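Local coordinates for protein tyrocidine synthase 2 (Brevibacillus parabrevis, PDB 6TA8) that contains a condensation-family domain, one of the alpha/beta building blocks of large modular synthetases, at residues Q28-G33 and A85-Y90; V89-D94 and K98-G103; I137-G142 and H163-D168. All blocks are in the same frame, centred on the assembly; numbering follows the deposited sequence.

Contact 1 (Q28-G33 and A85-Y90); sequences QGVVEG and ALRMVY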
# COMPACT_ATOMS: atom_id res chain seq x y z
N GLN A 28 6.32 4.65 -26.20
CA GLN A 28 4.91 4.28 -26.24
C GLN A 28 4.69 2.87 -26.78
O GLN A 28 3.54 2.47 -26.97
CB GLN A 28 4.13 5.29 -27.09
CG GLN A 28 4.40 6.74 -26.71
CD GLN A 28 4.09 7.02 -25.25
OE1 GLN A 28 3.01 6.68 -24.76
NE2 GLN A 28 5.03 7.63 -24.55
N GLY A 29 5.76 2.12 -27.03
CA GLY A 29 5.64 0.77 -27.53
C GLY A 29 5.34 -0.22 -26.43
O GLY A 29 4.91 0.13 -25.33
N VAL A 30 5.57 -1.50 -26.75
CA VAL A 30 5.36 -2.59 -25.81
C VAL A 30 6.72 -2.98 -25.23
O VAL A 30 7.64 -3.35 -25.97
CB VAL A 30 4.68 -3.79 -26.50
CG1 VAL A 30 4.86 -5.05 -25.67
CG2 VAL A 30 3.21 -3.49 -26.72
N VAL A 31 6.84 -2.90 -23.91
CA VAL A 31 8.10 -3.15 -23.22
C VAL A 31 8.21 -4.64 -22.92
O VAL A 31 7.25 -5.26 -22.44
CB VAL A 31 8.20 -2.32 -21.94
CG1 VAL A 31 9.64 -2.26 -21.46
CG2 VAL A 31 7.66 -0.91 -22.17
N GLU A 32 9.38 -5.22 -23.19
CA GLU A 32 9.64 -6.62 -22.94
C GLU A 32 11.03 -6.78 -22.36
O GLU A 32 11.87 -5.88 -22.43
CB GLU A 32 9.50 -7.47 -24.21
CG GLU A 32 8.20 -7.26 -24.98
CD GLU A 32 8.17 -8.02 -26.29
OE1 GLU A 32 8.36 -9.25 -26.27
OE2 GLU A 32 7.95 -7.38 -27.34
N GLY A 33 11.28 -7.95 -21.77
CA GLY A 33 12.60 -8.32 -21.29
C GLY A 33 12.66 -8.37 -19.77
O GLY A 33 11.68 -8.12 -19.06
N ALA A 85 3.59 -3.39 -16.86
CA ALA A 85 3.95 -4.07 -15.63
C ALA A 85 2.96 -5.17 -15.26
O ALA A 85 3.33 -6.09 -14.52
CB ALA A 85 4.07 -3.07 -14.48
N LEU A 86 1.72 -5.09 -15.74
CA LEU A 86 0.72 -6.11 -15.43
C LEU A 86 0.94 -7.41 -16.20
O LEU A 86 0.23 -8.39 -15.93
CB LEU A 86 -0.69 -5.57 -15.72
CG LEU A 86 -1.10 -4.33 -14.92
CD1 LEU A 86 -2.49 -3.86 -15.32
CD2 LEU A 86 -1.03 -4.60 -13.42
N ARG A 87 1.88 -7.44 -17.13
CA ARG A 87 2.23 -8.66 -17.87
C ARG A 87 3.47 -9.34 -17.29
O ARG A 87 4.17 -10.06 -18.02
CB ARG A 87 2.44 -8.34 -19.35
CG ARG A 87 1.26 -7.67 -20.02
CD ARG A 87 1.45 -7.63 -21.53
NE ARG A 87 2.75 -7.09 -21.89
CZ ARG A 87 2.98 -5.80 -22.12
NH1 ARG A 87 2.00 -4.92 -22.02
NH2 ARG A 87 4.20 -5.39 -22.44
N MET A 88 3.74 -9.14 -16.01
CA MET A 88 4.97 -9.62 -15.40
C MET A 88 4.82 -11.06 -14.91
O MET A 88 3.74 -11.48 -14.48
CB MET A 88 5.38 -8.72 -14.23
CG MET A 88 6.85 -8.78 -13.87
SD MET A 88 7.86 -7.64 -14.83
CE MET A 88 6.93 -6.12 -14.61
N VAL A 89 5.92 -11.80 -14.98
CA VAL A 89 6.01 -13.14 -14.41
C VAL A 89 7.35 -13.25 -13.67
O VAL A 89 8.29 -12.51 -13.95
CB VAL A 89 5.90 -14.26 -15.47
CG1 VAL A 89 4.47 -14.33 -16.01
CG2 VAL A 89 6.89 -14.02 -16.60
N TYR A 90 7.41 -14.18 -12.72
CA TYR A 90 8.57 -14.33 -11.85
C TYR A 90 9.04 -15.77 -11.89
O TYR A 90 8.27 -16.69 -11.58
CB TYR A 90 8.23 -13.91 -10.41
CG TYR A 90 7.90 -12.44 -10.27
CD1 TYR A 90 6.65 -11.95 -10.61
CD2 TYR A 90 8.84 -11.55 -9.78
CE1 TYR A 90 6.34 -10.61 -10.48
CE2 TYR A 90 8.55 -10.20 -9.65
CZ TYR A 90 7.30 -9.74 -10.00
OH TYR A 90 7.00 -8.41 -9.87
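V30 and V31 of the N-terminal loop meet R87, the residue at the entry to strand 88-91 in the small three-stranded antiparallel sheet of this condensation-family domain. The tight part is confined to one end of the guanidinium. Its NH2 lies 3.1 Å from the carbonyl O of V31, which sits at the edge of the group and near its plane. The methyl CG1 of V30 comes within 3.3 Å of the same NH2 on an oblique line, and 4.1 Å from CZ. Placing CG1 anti to the backbone N (chi1 162°) turns this methyl to the arginine, which it crosses at about a right angle. A bend at chi3 (-51°) then carries the guanidinium round to the loop. The buried head is held mainly by partners beyond the two segments: NH2 forms a salt bridge with D84, NE donates to R102 O, and NH1 donates to V80 O near the end of helix 69-82. L104 packs against both V30 and R87. D84 OD1 also takes a weak hydrogen bond from V31 N, so one carboxylate oxygen links the loop to the arginine. The loose side lies toward solvent. E32 is exposed and its OE2 stays 6.5 Å from R87 NH2, too far for direct ion pairing, although some long-range attraction is possible. The backbones keep well apart as well, the nearest CA atoms being those of V31 and A85 at 8.7 Å, and only 103 Å² is buried in all. The backbone N of V31 lies in the plane of the R87 guanidinium, at its edge.

Contact 2 (V89-D94 and K98-G103); sequences VYKQED and KQINRG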
# COMPACT_ATOMS: atom_id res chain seq x y z
N VAL A 89 5.92 -11.80 -14.98
CA VAL A 89 6.01 -13.14 -14.41
C VAL A 89 7.35 -13.25 -13.67
O VAL A 89 8.29 -12.51 -13.95
CB VAL A 89 5.90 -14.26 -15.47
CG1 VAL A 89 4.47 -14.33 -16.01
CG2 VAL A 89 6.89 -14.02 -16.60
N TYR A 90 7.41 -14.18 -12.72
CA TYR A 90 8.57 -14.33 -11.85
C TYR A 90 9.04 -15.77 -11.89
O TYR A 90 8.27 -16.69 -11.58
CB TYR A 90 8.23 -13.91 -10.41
CG TYR A 90 7.90 -12.44 -10.27
CD1 TYR A 90 6.65 -11.95 -10.61
CD2 TYR A 90 8.84 -11.55 -9.78
CE1 TYR A 90 6.34 -10.61 -10.48
CE2 TYR A 90 8.55 -10.20 -9.65
CZ TYR A 90 7.30 -9.74 -10.00
OH TYR A 90 7.00 -8.41 -9.87
N LYS A 91 10.30 -15.98 -12.26
CA LYS A 91 10.86 -17.32 -12.37
C LYS A 91 11.94 -17.53 -11.32
O LYS A 91 12.69 -16.61 -10.98
CB LYS A 91 11.43 -17.55 -13.77
CG LYS A 91 10.37 -17.65 -14.85
CD LYS A 91 10.96 -17.68 -16.24
CE LYS A 91 10.13 -18.56 -17.16
NZ LYS A 91 8.68 -18.47 -16.86
N GLN A 92 12.02 -18.76 -10.81
CA GLN A 92 12.99 -19.09 -9.77
C GLN A 92 14.09 -19.99 -10.32
O GLN A 92 14.22 -21.15 -9.91
CB GLN A 92 12.28 -19.77 -8.59
CG GLN A 92 13.05 -19.73 -7.28
CD GLN A 92 12.13 -19.75 -6.08
OE1 GLN A 92 12.01 -18.75 -5.36
NE2 GLN A 92 11.47 -20.88 -5.86
N GLU A 93 14.90 -19.47 -11.24
CA GLU A 93 15.96 -20.25 -11.87
C GLU A 93 17.23 -20.19 -11.02
O GLU A 93 17.65 -19.11 -10.59
CB GLU A 93 16.25 -19.73 -13.28
CG GLU A 93 15.00 -19.47 -14.11
CD GLU A 93 15.03 -20.18 -15.45
OE1 GLU A 93 15.26 -21.41 -15.46
OE2 GLU A 93 14.81 -19.52 -16.48
N ASP A 94 17.83 -21.36 -10.79
CA ASP A 94 19.08 -21.48 -10.03
C ASP A 94 18.95 -20.92 -8.62
O ASP A 94 19.94 -20.48 -8.02
CB ASP A 94 20.25 -20.82 -10.76
CG ASP A 94 20.63 -21.54 -12.03
OD1 ASP A 94 19.99 -22.57 -12.34
OD2 ASP A 94 21.56 -21.09 -12.73
N LYS A 98 13.94 -14.15 -11.05
CA LYS A 98 14.07 -13.36 -12.27
C LYS A 98 12.69 -12.94 -12.73
O LYS A 98 11.86 -13.80 -13.05
CB LYS A 98 14.80 -14.16 -13.36
CG LYS A 98 14.73 -13.55 -14.75
CD LYS A 98 15.40 -14.47 -15.77
CE LYS A 98 15.29 -13.92 -17.18
NZ LYS A 98 15.98 -14.79 -18.17
N GLN A 99 12.43 -11.64 -12.76
CA GLN A 99 11.16 -11.11 -13.24
C GLN A 99 11.33 -10.64 -14.68
O GLN A 99 12.28 -9.91 -15.00
CB GLN A 99 10.65 -9.97 -12.36
CG GLN A 99 11.58 -8.77 -12.22
CD GLN A 99 10.85 -7.50 -11.79
OE1 GLN A 99 9.63 -7.50 -11.62
NE2 GLN A 99 11.59 -6.42 -11.62
N ILE A 100 10.42 -11.07 -15.55
CA ILE A 100 10.44 -10.73 -16.97
C ILE A 100 9.13 -10.05 -17.32
O ILE A 100 8.05 -10.58 -17.02
CB ILE A 100 10.66 -11.96 -17.86
CG1 ILE A 100 11.73 -12.88 -17.26
CG2 ILE A 100 11.05 -11.54 -19.26
CD1 ILE A 100 11.86 -14.20 -18.00
N ASN A 101 9.21 -8.89 -17.96
CA ASN A 101 8.04 -8.23 -18.51
C ASN A 101 7.72 -8.88 -19.86
O ASN A 101 8.43 -8.65 -20.85
CB ASN A 101 8.28 -6.73 -18.66
CG ASN A 101 7.00 -5.93 -18.57
OD1 ASN A 101 6.98 -4.83 -18.01
ND2 ASN A 101 5.91 -6.47 -19.10
N ARG A 102 6.68 -9.70 -19.90
CA ARG A 102 6.32 -10.38 -21.13
C ARG A 102 5.66 -9.41 -22.11
O ARG A 102 5.17 -8.34 -21.74
CB ARG A 102 5.39 -11.56 -20.84
CG ARG A 102 6.05 -12.69 -20.07
CD ARG A 102 5.82 -14.03 -20.76
NE ARG A 102 6.21 -15.16 -19.92
CZ ARG A 102 7.44 -15.67 -19.87
NH1 ARG A 102 8.40 -15.16 -20.63
NH2 ARG A 102 7.71 -16.70 -19.08
N GLY A 103 5.64 -9.81 -23.37
CA GLY A 103 5.01 -9.04 -24.43
C GLY A 103 3.53 -9.32 -24.54
O GLY A 103 2.88 -9.72 -23.57
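V89, Y90 and K91 pair with I100, Q99 and K98 in an antiparallel beta hairpin, strands 88-91 and 98-101, whose second strand is the middle one of a three-stranded sheet and also bonds to strand 33-35. Four backbone hydrogen bonds carry the pairing. V89 and I100 exchange two, with V89 N to I100 O the longer at 3.2 Å; K91 and K98 exchange the other two, both 2.8 Å, and K91 N to K98 O is nearly straight (173°). Between these pairs lies the non-hydrogen-bonded pair Y90 and Q99, where CA-H...O contacts add to the strand pairing: Q99 CA approaches V89 O at 3.3 Å.

Flat groups meet on the Y90 face. The tyrosine ring and the Q99 amide run side by side, pointing the same way, their planes 27° apart. The strand pairing sets Q99 CB obliquely to the ring, 3.4 Å from Y90 CE2; chi1 of 59°, with the chain extended beyond CG, then runs the amide alongside the ring. Y90 OH also has a weak hydrogen bond to L165 O.

Apolar and charged groups share the other face. V89 CG2 rests over one face of the R102 guanidinium, offset toward its rim, 3.6 Å from NE. The CD of K91 touches I100 CD1 at 4.0 Å. At the edge of the guanidinium, K91 NZ stands 3.0 Å from R102 NH2. Both are donors and cannot bond to each other, and so close a placement is doubtful. The backbone ladder supplies most of the directed bonding of this hairpin, while the two positive charges, if they really lie that close, would probably repel each other.

Contact 3 (I137-G142 and H163-D168); sequences IDLEHG and HHLVVD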
# COMPACT_ATOMS: atom_id res chain seq x y z
N ILE A 137 -3.46 -17.46 -8.13
CA ILE A 137 -2.57 -16.64 -8.95
C ILE A 137 -1.29 -17.42 -9.22
O ILE A 137 -0.63 -17.90 -8.29
CB ILE A 137 -2.26 -15.30 -8.26
CG1 ILE A 137 -3.48 -14.38 -8.32
CG2 ILE A 137 -1.05 -14.63 -8.89
CD1 ILE A 137 -3.20 -12.96 -7.86
N ASP A 138 -0.95 -17.57 -10.50
CA ASP A 138 0.28 -18.24 -10.91
C ASP A 138 1.37 -17.20 -11.09
O ASP A 138 1.27 -16.34 -11.98
CB ASP A 138 0.05 -19.03 -12.19
CG ASP A 138 1.27 -19.84 -12.60
OD1 ASP A 138 2.17 -20.03 -11.76
OD2 ASP A 138 1.32 -20.28 -13.77
N LEU A 139 2.41 -17.27 -10.27
CA LEU A 139 3.47 -16.27 -10.32
C LEU A 139 4.49 -16.55 -11.41
O LEU A 139 5.08 -15.61 -11.96
CB LEU A 139 4.17 -16.17 -8.96
CG LEU A 139 3.78 -14.97 -8.09
CD1 LEU A 139 4.54 -15.00 -6.77
CD2 LEU A 139 4.04 -13.67 -8.83
N GLU A 140 4.73 -17.82 -11.73
CA GLU A 140 5.77 -18.15 -12.70
C GLU A 140 5.30 -18.01 -14.14
O GLU A 140 6.08 -17.60 -15.01
CB GLU A 140 6.30 -19.57 -12.46
CG GLU A 140 7.47 -19.95 -13.35
CD GLU A 140 8.31 -21.07 -12.78
OE1 GLU A 140 9.49 -21.20 -13.18
OE2 GLU A 140 7.80 -21.84 -11.94
N HIS A 141 4.03 -18.33 -14.42
CA HIS A 141 3.51 -18.28 -15.77
C HIS A 141 2.46 -17.21 -15.98
O HIS A 141 2.10 -16.93 -17.13
CB HIS A 141 2.93 -19.65 -16.17
CG HIS A 141 3.79 -20.81 -15.76
ND1 HIS A 141 3.43 -21.69 -14.76
CD2 HIS A 141 4.98 -21.24 -16.22
CE1 HIS A 141 4.36 -22.61 -14.62
NE2 HIS A 141 5.32 -22.36 -15.50
N GLY A 142 1.95 -16.60 -14.91
CA GLY A 142 0.93 -15.58 -15.03
C GLY A 142 -0.41 -16.16 -15.43
O GLY A 142 -0.58 -17.38 -15.55
N HIS A 163 -1.82 -9.41 -7.97
CA HIS A 163 -0.72 -9.67 -7.05
C HIS A 163 -0.00 -8.37 -6.70
O HIS A 163 0.22 -7.51 -7.57
CB HIS A 163 0.26 -10.67 -7.66
CG HIS A 163 1.14 -11.34 -6.65
ND1 HIS A 163 2.33 -10.79 -6.21
CD2 HIS A 163 1.02 -12.52 -6.00
CE1 HIS A 163 2.89 -11.60 -5.33
NE2 HIS A 163 2.11 -12.66 -5.19
N HIS A 164 0.37 -8.23 -5.43
CA HIS A 164 0.94 -6.98 -4.93
C HIS A 164 2.29 -6.65 -5.55
O HIS A 164 2.79 -5.54 -5.34
CB HIS A 164 1.07 -7.05 -3.41
CG HIS A 164 1.07 -5.72 -2.73
ND1 HIS A 164 1.27 -4.54 -3.42
CD2 HIS A 164 0.88 -5.37 -1.44
CE1 HIS A 164 1.21 -3.52 -2.57
NE2 HIS A 164 0.98 -4.00 -1.36
N LEU A 165 2.89 -7.57 -6.30
CA LEU A 165 4.22 -7.34 -6.85
C LEU A 165 4.24 -6.34 -8.00
O LEU A 165 5.33 -5.96 -8.44
CB LEU A 165 4.84 -8.66 -7.30
CG LEU A 165 5.66 -9.44 -6.27
CD1 LEU A 165 6.07 -10.79 -6.83
CD2 LEU A 165 6.88 -8.64 -5.85
N VAL A 166 3.08 -5.92 -8.50
CA VAL A 166 3.03 -5.08 -9.70
C VAL A 166 2.05 -3.93 -9.53
O VAL A 166 1.75 -3.22 -10.49
CB VAL A 166 2.67 -5.91 -10.94
CG1 VAL A 166 3.83 -6.82 -11.34
CG2 VAL A 166 1.41 -6.72 -10.69
N VAL A 167 1.54 -3.73 -8.31
CA VAL A 167 0.55 -2.69 -8.04
C VAL A 167 0.78 -2.12 -6.65
O VAL A 167 1.32 -2.78 -5.76
CB VAL A 167 -0.91 -3.20 -8.16
CG1 VAL A 167 -1.33 -3.33 -9.61
CG2 VAL A 167 -1.06 -4.52 -7.42
N ASP A 168 0.35 -0.88 -6.46
CA ASP A 168 0.31 -0.25 -5.14
C ASP A 168 -0.88 0.70 -5.10
O ASP A 168 -1.73 0.70 -6.00
CB ASP A 168 1.65 0.44 -4.83
CG ASP A 168 2.02 1.51 -5.85
OD1 ASP A 168 1.27 1.72 -6.82
OD2 ASP A 168 3.09 2.13 -5.68
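The backbones of I137 and H163 come no nearer than 7.5 Å at their CA atoms, so the two loops meet mainly through side chains. The second loop, H163 to D168, begins the HHxxxDG signature of condensation domains, set between strand 155-163 and helix 169-187; the first follows helix 122-134. All four touching residues are buried. With CG of H163 anti to the backbone N (chi1 -161°), the ring is turned toward I137 and L139. L139 lies across H163 at about a right angle and sets its CD2 methyl over the middle of the imidazole, 4.1 Å from the ring centroid and 2° off the normal, a CH-pi contact. CD1 of L139 reaches NE2 of H163 at 3.7 Å. The same CD2 also packs against L165 CD1. I137 comes at the ring obliquely, its CG2 4.1 Å from H163 CD2, while its CD1 nears the backbone N of H163.

Polar bonds fix the ring that these methyls cover. Its NE2 bonds to R52 O, and its ND1 accepts the backbone N-H of L165 at 3.3 Å, the donor tilted 20° from the ring plane. Farther along the motif, H164 ND1 donates to V167 O at 2.9 Å, and its ring stacks with W322. D168 takes the N-cap position of helix 169-187 and forms a salt bridge with R307. In the first loop, D138 gathers the turn that follows: H141 ND1 donates to D138 OD2 at 2.7 Å, through the syn lone pair of that oxygen.

Overall arrangement
From the N terminus, the loop 28-33 leads into strand 33-35, and the chain runs through helix 39-46, strand 56-63 and helix 69-82 before contact 1 closes this long loop at 85-90. Contact 2 begins where contact 1 ends, sharing V89 and Y90, and closes a hairpin whose strands are joined by residues 92-97. Contact 3 comes later and spans strands 145-152 and 155-163 of the five-stranded sheet. Contacts 1 and 2 overlap end to end and contact 3 follows; none nests in or crosses another. Cross-links join them: G33 bonds to N101 and Y90 to L139, so the small sheet meets the loops at the ends of strands of the five-stranded sheet.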